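Side-chain contact in enhancer of mrna-decapping protein 3 (PDB 2VC8), which binds single-stranded RNA and promotes mRNA decapping and degradation, with this LSm domain probably serving to contact DCP1A and target P-bodies: residues T55-A58 and G59-T62. Numbering follows the deposited sequence.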
ATOM      1  N   THR A  55      -6.218  -3.481  -2.645  1.00 15.13           N
ATOM      2  CA  THR A  55      -6.499  -3.249  -1.253  1.00 14.23           C
ATOM      3  C   THR A  55      -6.129  -4.510  -0.443  1.00 13.05           C
ATOM      4  O   THR A  55      -6.551  -5.627  -0.790  1.00 14.46           O
ATOM      5  CB  THR A  55      -7.945  -2.860  -1.049  1.00 14.77           C
ATOM      6  OG1 THR A  55      -8.159  -1.579  -1.722  1.00 17.12           O
ATOM      7  CG2 THR A  55      -8.333  -2.784   0.410  1.00 17.40           C
ATOM      8  N   PHE A  56      -5.323  -4.281   0.595  1.00 12.48           N
ATOM      9  CA  PHE A  56      -4.739  -5.347   1.402  1.00 14.19           C
ATOM     10  C   PHE A  56      -5.262  -5.262   2.809  1.00 14.96           C
ATOM     11  O   PHE A  56      -5.380  -4.174   3.340  1.00 16.15           O
ATOM     12  CB  PHE A  56      -3.214  -5.156   1.437  1.00 16.39           C
ATOM     13  CG  PHE A  56      -2.566  -5.075   0.072  1.00 20.12           C
ATOM     14  CD1 PHE A  56      -2.447  -3.867  -0.636  1.00 19.92           C
ATOM     15  CD2 PHE A  56      -2.106  -6.198  -0.489  1.00 22.73           C
ATOM     16  CE1 PHE A  56      -1.859  -3.853  -1.874  1.00 20.38           C
ATOM     17  CE2 PHE A  56      -1.509  -6.189  -1.762  1.00 20.12           C
ATOM     18  CZ  PHE A  56      -1.374  -5.007  -2.425  1.00 20.61           C
ATOM     19  N   ARG A  57      -5.486  -6.410   3.457  1.00 14.71           N
ATOM     20  CA  ARG A  57      -5.745  -6.394   4.893  1.00 16.29           C
ATOM     21  C   ARG A  57      -4.447  -6.240   5.636  1.00 16.22           C
ATOM     22  O   ARG A  57      -3.469  -6.965   5.369  1.00 14.97           O
ATOM     23  CB  ARG A  57      -6.456  -7.665   5.316  1.00 18.28           C
ATOM     24  CG  ARG A  57      -7.806  -7.916   4.715  1.00 25.30           C
ATOM     25  CD  ARG A  57      -8.515  -9.164   5.354  1.00 33.23           C
ATOM     26  NE  ARG A  57      -7.704 -10.366   5.140  1.00 45.94           N
ATOM     27  CZ  ARG A  57      -7.909 -11.555   5.709  1.00 47.70           C
ATOM     28  NH1 ARG A  57      -8.931 -11.773   6.541  1.00 58.78           N
ATOM     29  NH2 ARG A  57      -7.095 -12.547   5.413  1.00 49.68           N
ATOM     30  N   ALA A  58      -4.456  -5.392   6.656  1.00 16.67           N
ATOM     31  CA  ALA A  58      -3.242  -5.158   7.441  1.00 19.66           C
ATOM     32  C   ALA A  58      -2.713  -6.444   8.069  1.00 18.25           C
ATOM     33  O   ALA A  58      -1.519  -6.646   8.139  1.00 20.92           O
ATOM     34  CB  ALA A  58      -3.496  -4.132   8.541  1.00 22.66           C
ATOM     35  N   GLY A  59      -3.632  -7.331   8.398  1.00 19.99           N
ATOM     36  CA  GLY A  59      -3.310  -8.610   8.989  1.00 20.79           C
ATOM     37  C   GLY A  59      -2.636  -9.591   8.096  1.00 20.03           C
ATOM     38  O   GLY A  59      -2.115 -10.636   8.567  1.00 21.77           O
ATOM     39  N   ASP A  60      -2.617  -9.297   6.794  1.00 17.60           N
ATOM     40  CA  ASP A  60      -1.891 -10.101   5.831  1.00 15.95           C
ATOM     41  C   ASP A  60      -0.488  -9.614   5.514  1.00 16.44           C
ATOM     42  O   ASP A  60       0.202 -10.239   4.719  1.00 19.48           O
ATOM     43  CB  ASP A  60      -2.707 -10.329   4.596  1.00 18.34           C
ATOM     44  CG  ASP A  60      -3.972 -11.092   4.876  1.00 20.39           C
ATOM     45  OD1 ASP A  60      -3.972 -11.893   5.810  1.00 23.90           O
ATOM     46  OD2 ASP A  60      -4.944 -10.900   4.189  1.00 20.28           O
ATOM     47  N   ILE A  61      -0.108  -8.455   6.050  1.00 14.85           N
ATOM     48  CA  ILE A  61       1.165  -7.839   5.716  1.00 13.30           C
ATOM     49  C   ILE A  61       2.218  -8.329   6.684  1.00 14.54           C
ATOM     50  O   ILE A  61       2.050  -8.194   7.879  1.00 18.33           O
ATOM     51  CB  ILE A  61       0.997  -6.305   5.762  1.00 15.10           C
ATOM     52  CG1 ILE A  61      -0.059  -5.820   4.737  1.00 15.96           C
ATOM     53  CG2 ILE A  61       2.303  -5.672   5.499  1.00 16.76           C
ATOM     54  CD1 ILE A  61      -0.413  -4.312   4.830  1.00 17.80           C
ATOM     55  N   THR A  62       3.323  -8.820   6.154  1.00 14.86           N
ATOM     56  CA  THR A  62       4.426  -9.245   6.988  1.00 15.30           C
ATOM     57  C   THR A  62       5.462  -8.190   7.235  1.00 15.56           C
ATOM     58  O   THR A  62       6.119  -8.147   8.260  1.00 17.85           O
ATOM     59  CB  THR A  62       5.102 -10.499   6.404  1.00 16.50           C
ATOM     60  OG1 THR A  62       5.752 -10.186   5.155  1.00 18.86           O
ATOM     61  CG2 THR A  62       4.107 -11.657   6.207  1.00 18.70           C
TER
HETATM   62  O   HOH W   1      -5.167  -8.918   2.258  1.00 17.36           O
HETATM   63  O   HOH W   2       0.159  -8.642   9.688  0.50 21.52           O
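Gly-59 follows Ala-58 at the tight bend where the chain leaves strand 53-57, and its backbone continues the short 3-10 segment that Ala-58 begins. Neither residue carries more than a methyl group, which suits an exposed corner. Asp-60 closes the turn twice over. Its N donates to Arg-57 O at 2.9 Å, the i to i+3 bond of a 3-10 turn, while its carboxylate reaches back to the side chain of Arg-57. With CG set beside the backbone N (chi1 -62°), OD2 faces the strand end, and the arginine chain, bent at chi3 (-60°), brings its guanidinium round side-on. Two nitrogens then converge on one oxygen: NE and NH2 of Arg-57 each lie 3.0 Å from Asp-60 OD2, NH2 on the syn lone pair and NE from above the carboxylate plane. Both donors share OD2, and the two planes stand 60° apart, unlike a flat, two-oxygen pairing. A water adds another grip, donating to Asp-60 OD2 and accepting from Arg-57 N. Aspartate suits the place because its short carboxylate can meet the guanidinium three residues back while its own N stays in the turn.

In this Sm fold, a small, strongly curved antiparallel barrel, the turn links strand 53-57 to the last strand, 63-66, which pairs with strand 11-15. Ile-61 continues the pattern, its N bonding to Ala-58 O at 3.1 Å, and a second water bridges that carbonyl to Ile-61 O. The branched side chain of Ile-61 turns inward: Ile-61 CG1 passes 3.7 Å from Arg-57 O, and Ile-61 CD1 lies 3.9 Å from Ala-58 CA and grazes Phe-56 CB at 4.5 Å. Bulky and apolar, Ile-61 joins Phe-56 in packing on Ile-14 and Ile-37 of the neighbouring strands.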